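Local coordinates for protein putative ketosteroid isomerase (Parabacteroides distasonis ATCC 8503, PDB 3KE7) that is probably a ketosteroid isomerase-like protein of the SnoaL-like, NTF2-type family, with a pocket that binds bicine, at residues C108-R113 and I123-S128. Sequence-based numbering, arbitrary orientation.
With BCN (bicine), chain F.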
ATOM      1  N   CYS B 108      -3.683  -6.276   4.053  1.00  4.81           N
ATOM      2  CA  CYS B 108      -2.848  -5.219   4.588  1.00  5.79           C
ATOM      3  C   CYS B 108      -1.597  -4.942   3.767  1.00  4.28           C
ATOM      4  O   CYS B 108      -0.854  -5.883   3.419  1.00  5.44           O
ATOM      5  CB  CYS B 108      -2.437  -5.534   6.022  1.00  6.13           C
ATOM      6  SG  CYS B 108      -1.565  -4.155   6.860  1.00  8.42           S
ATOM      7  N   THR B 109      -1.362  -3.656   3.518  1.00  6.13           N
ATOM      8  CA  THR B 109      -0.103  -3.174   3.018  1.00  5.10           C
ATOM      9  C   THR B 109       0.486  -2.200   4.037  1.00  4.80           C
ATOM     10  O   THR B 109      -0.153  -1.176   4.357  1.00  6.41           O
ATOM     11  CB  THR B 109      -0.252  -2.442   1.708  1.00  6.62           C
ATOM     12  OG1 THR B 109      -0.905  -3.286   0.768  1.00  6.90           O
ATOM     13  CG2 THR B 109       1.128  -1.971   1.157  1.00  5.69           C
ATOM     14  N   GLU B 110       1.694  -2.453   4.490  1.00  5.11           N
ATOM     15  CA  GLU B 110       2.449  -1.538   5.321  1.00  5.06           C
ATOM     16  C   GLU B 110       3.699  -1.146   4.539  1.00  6.66           C
ATOM     17  O   GLU B 110       4.338  -2.023   3.903  1.00  9.67           O
ATOM     18  CB  GLU B 110       2.909  -2.183   6.649  1.00  7.36           C
ATOM     19  CG  GLU B 110       1.859  -2.768   7.495  1.00  5.19           C
ATOM     20  CD  GLU B 110       1.122  -1.744   8.326  1.00  6.84           C
ATOM     21  OE1 GLU B 110       1.235  -0.549   8.017  1.00  9.50           O
ATOM     22  OE2 GLU B 110       0.426  -2.144   9.318  1.00  7.15           O
ATOM     23  N   VAL B 111       4.046   0.138   4.532  1.00  4.94           N
ATOM     24  CA  VAL B 111       5.333   0.555   4.000  1.00  4.54           C
ATOM     25  C   VAL B 111       6.150   1.098   5.189  1.00  5.78           C
ATOM     26  O   VAL B 111       5.732   2.026   5.847  1.00  6.41           O
ATOM     27  CB  VAL B 111       5.224   1.607   2.942  1.00  6.53           C
ATOM     28  CG1 VAL B 111       6.641   1.938   2.430  1.00  7.91           C
ATOM     29  CG2 VAL B 111       4.339   1.116   1.765  1.00  8.72           C
ATOM     30  N   TYR B 112       7.323   0.479   5.436  1.00  4.63           N
ATOM     31  CA  TYR B 112       8.269   0.878   6.459  1.00  5.26           C
ATOM     32  C   TYR B 112       9.472   1.549   5.808  1.00  5.96           C
ATOM     33  O   TYR B 112       9.904   1.151   4.705  1.00  6.76           O
ATOM     34  CB  TYR B 112       8.807  -0.352   7.221  1.00  6.97           C
ATOM     35  CG  TYR B 112       7.882  -1.003   8.238  1.00  5.66           C
ATOM     36  CD1 TYR B 112       6.831  -1.795   7.846  1.00  6.00           C
ATOM     37  CD2 TYR B 112       8.126  -0.863   9.596  1.00  6.18           C
ATOM     38  CE1 TYR B 112       6.053  -2.470   8.756  1.00  6.58           C
ATOM     39  CE2 TYR B 112       7.330  -1.490  10.531  1.00  7.03           C
ATOM     40  CZ  TYR B 112       6.289  -2.295  10.103  1.00  7.54           C
ATOM     41  OH  TYR B 112       5.508  -2.968  11.046  1.00  7.64           O
ATOM     42  N   ARG B 113       9.985   2.583   6.458  1.00  5.87           N
ATOM     43  CA  ARG B 113      11.131   3.319   6.012  1.00  6.54           C
ATOM     44  C   ARG B 113      12.164   3.316   7.104  1.00  5.13           C
ATOM     45  O   ARG B 113      11.829   3.585   8.260  1.00  7.30           O
ATOM     46  CB  ARG B 113      10.758   4.772   5.638  1.00  6.76           C
ATOM     47  CG  ARG B 113      11.971   5.649   5.164  1.00  6.40           C
ATOM     48  CD  ARG B 113      11.572   7.066   4.774  1.00  9.67           C
ATOM     49  NE  ARG B 113      10.970   7.724   5.914  1.00  7.93           N
ATOM     50  CZ  ARG B 113       9.940   8.591   5.874  1.00  9.89           C
ATOM     51  NH1 ARG B 113       9.368   8.964   4.723  1.00 10.75           N
ATOM     52  NH2 ARG B 113       9.450   9.076   7.015  1.00  9.52           N
ATOM     53  N   ILE B 123       5.386   4.430   7.267  1.00  6.41           N
ATOM     54  CA  ILE B 123       5.031   5.627   6.544  1.00  5.05           C
ATOM     55  C   ILE B 123       3.708   5.476   5.781  1.00  6.62           C
ATOM     56  O   ILE B 123       3.144   6.460   5.360  1.00  5.84           O
ATOM     57  CB  ILE B 123       6.126   6.132   5.598  1.00  4.95           C
ATOM     58  CG1 ILE B 123       6.375   5.193   4.446  1.00  6.95           C
ATOM     59  CG2 ILE B 123       7.421   6.300   6.414  1.00  9.39           C
ATOM     60  CD1 ILE B 123       7.215   5.843   3.311  1.00  7.20           C
ATOM     61  N   GLN B 124       3.202   4.272   5.653  1.00  6.06           N
ATOM     62  CA  GLN B 124       1.910   4.057   5.004  1.00  5.18           C
ATOM     63  C   GLN B 124       1.286   2.779   5.490  1.00  5.70           C
ATOM     64  O   GLN B 124       1.951   1.750   5.565  1.00  5.87           O
ATOM     65  CB  GLN B 124       2.075   3.993   3.472  1.00  6.45           C
ATOM     66  CG  GLN B 124       0.770   3.981   2.688  1.00  7.66           C
ATOM     67  CD  GLN B 124       0.001   2.667   2.607  1.00  6.28           C
ATOM     68  OE1 GLN B 124      -1.157   2.702   2.263  1.00  8.94           O
ATOM     69  NE2 GLN B 124       0.665   1.496   2.919  1.00  7.13           N
ATOM     70  N   THR B 125      -0.020   2.827   5.757  1.00  4.89           N
ATOM     71  CA  THR B 125      -0.788   1.670   6.201  1.00  4.95           C
ATOM     72  C   THR B 125      -2.084   1.648   5.411  1.00  4.10           C
ATOM     73  O   THR B 125      -2.783   2.683   5.291  1.00  5.33           O
ATOM     74  CB  THR B 125      -1.141   1.769   7.695  1.00  4.73           C
ATOM     75  OG1 THR B 125       0.068   1.776   8.458  1.00  5.92           O
ATOM     76  CG2 THR B 125      -2.070   0.672   8.100  1.00  5.19           C
ATOM     77  N   HIS B 126      -2.415   0.491   4.858  1.00  5.19           N
ATOM     78  CA  HIS B 126      -3.682   0.281   4.163  1.00  5.74           C
ATOM     79  C   HIS B 126      -4.272  -1.038   4.628  1.00  4.93           C
ATOM     80  O   HIS B 126      -3.768  -2.106   4.296  1.00  6.16           O
ATOM     81  CB  HIS B 126      -3.482   0.264   2.632  1.00  6.16           C
ATOM     82  CG  HIS B 126      -4.755   0.408   1.826  1.00  5.62           C
ATOM     83  ND1 HIS B 126      -4.765   1.043   0.590  1.00  5.20           N
ATOM     84  CD2 HIS B 126      -6.017  -0.064   2.020  1.00  7.10           C
ATOM     85  CE1 HIS B 126      -5.995   0.956   0.081  1.00  4.80           C
ATOM     86  NE2 HIS B 126      -6.781   0.349   0.949  1.00  5.57           N
ATOM     87  N   TRP B 127      -5.347  -0.949   5.438  1.00  5.23           N
ATOM     88  CA  TRP B 127      -6.105  -2.086   5.888  1.00  5.34           C
ATOM     89  C   TRP B 127      -7.395  -2.148   5.093  1.00  5.89           C
ATOM     90  O   TRP B 127      -8.075  -1.118   4.948  1.00  5.72           O
ATOM     91  CB  TRP B 127      -6.496  -1.960   7.375  1.00  5.11           C
ATOM     92  CG  TRP B 127      -5.381  -2.157   8.338  1.00  4.98           C
ATOM     93  CD1 TRP B 127      -4.682  -1.220   8.986  1.00  8.19           C
ATOM     94  CD2 TRP B 127      -4.833  -3.422   8.732  1.00  5.20           C
ATOM     95  NE1 TRP B 127      -3.735  -1.810   9.791  1.00  7.22           N
ATOM     96  CE2 TRP B 127      -3.822  -3.169   9.665  1.00  7.17           C
ATOM     97  CE3 TRP B 127      -5.160  -4.739   8.443  1.00  4.01           C
ATOM     98  CZ2 TRP B 127      -3.070  -4.192  10.249  1.00  6.41           C
ATOM     99  CZ3 TRP B 127      -4.451  -5.773   9.054  1.00  8.11           C
ATOM    100  CH2 TRP B 127      -3.394  -5.489   9.931  1.00  7.45           C
ATOM    101  N   SER B 128      -7.752  -3.319   4.566  1.00  5.62           N
ATOM    102  CA  SER B 128      -9.071  -3.468   3.941  1.00  4.85           C
ATOM    103  C   SER B 128      -9.646  -4.822   4.311  1.00  6.25           C
ATOM    104  O   SER B 128      -8.903  -5.761   4.663  1.00  6.17           O
ATOM    105  CB  SER B 128      -9.007  -3.237   2.419  1.00  6.01           C
ATOM    106  OG  SER B 128      -8.290  -4.238   1.732  1.00  6.35           O
TER
HETATM  107  N1  BCN F   1      -6.733  -3.515  12.904  1.00 23.68           N
HETATM  108  C1  BCN F   1      -7.607  -2.347  12.727  1.00 22.62           C
HETATM  109  C2  BCN F   1      -8.975  -2.596  13.387  1.00 22.68           C
HETATM  110  O21 BCN F   1      -9.924  -1.809  13.181  1.00 24.37           O
HETATM  111  O22 BCN F   1      -9.106  -3.597  14.124  1.00 23.83           O
HETATM  112  C3  BCN F   1      -5.327  -3.102  13.056  1.00 18.15           C
HETATM  113  C4  BCN F   1      -5.045  -2.672  14.495  1.00 25.01           C
HETATM  114  O4  BCN F   1      -5.556  -3.723  15.330  1.00 25.17           O
HETATM  115  C5  BCN F   1      -6.875  -4.358  11.729  1.00 23.73           C
HETATM  116  C6  BCN F   1      -6.435  -5.764  12.048  1.00 22.21           C
HETATM  117  O6  BCN F   1      -7.044  -6.210  13.289  1.00 24.17           O
HETATM  118  O   HOH W   1      -1.278  -0.940  11.048  1.00  7.16           O
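Cys108 and Trp127 meet on the pocket face of an antiparallel beta hairpin, strands 102-114 and 120-129, within the curved sheet of an NTF2-like fold. Backbone bonds join Thr109 to His126 in both directions, and Val111 N to Gln124 O. A classic beta bulge follows, Ile123 and Gln124 both facing Val111: Ile123 N gives Val111 O a bond of 2.8 Å, Gln124 N a weak one. Among side chains, Thr125 OG1 donates to Glu110 OE1 at 2.6 Å, on its syn lone pair; the bend at chi2 (-81°) brings Glu110 CD round toward the Thr125 strand. Glu110 OE2 accepts a hydrogen bond from a water that in turn accepts from Trp127 NE1, in the indole plane. On the other face, Gln124 OE1 bonds to Thr109 OG1 of the second subunit, and Thr109 OG1 to Gln124 OE1 of that subunit. Val111 CG1 makes apolar contact with Ile123 CG1; the Ile123 CG2 methyl lies over the centre of one face of the Arg113 guanidinium, whose NH2 forms salt bridges with Asp40 and Asp42. An alanine in place of Trp127 would probably deprive bicine of this indole face, Cys108 SG of its aromatic partner and the water of its N-H donor. The indole lies between bicine C5, 3.6 Å above its plane, and Cys108 SG over the opposite face, 6° off the six-membered ring's normal.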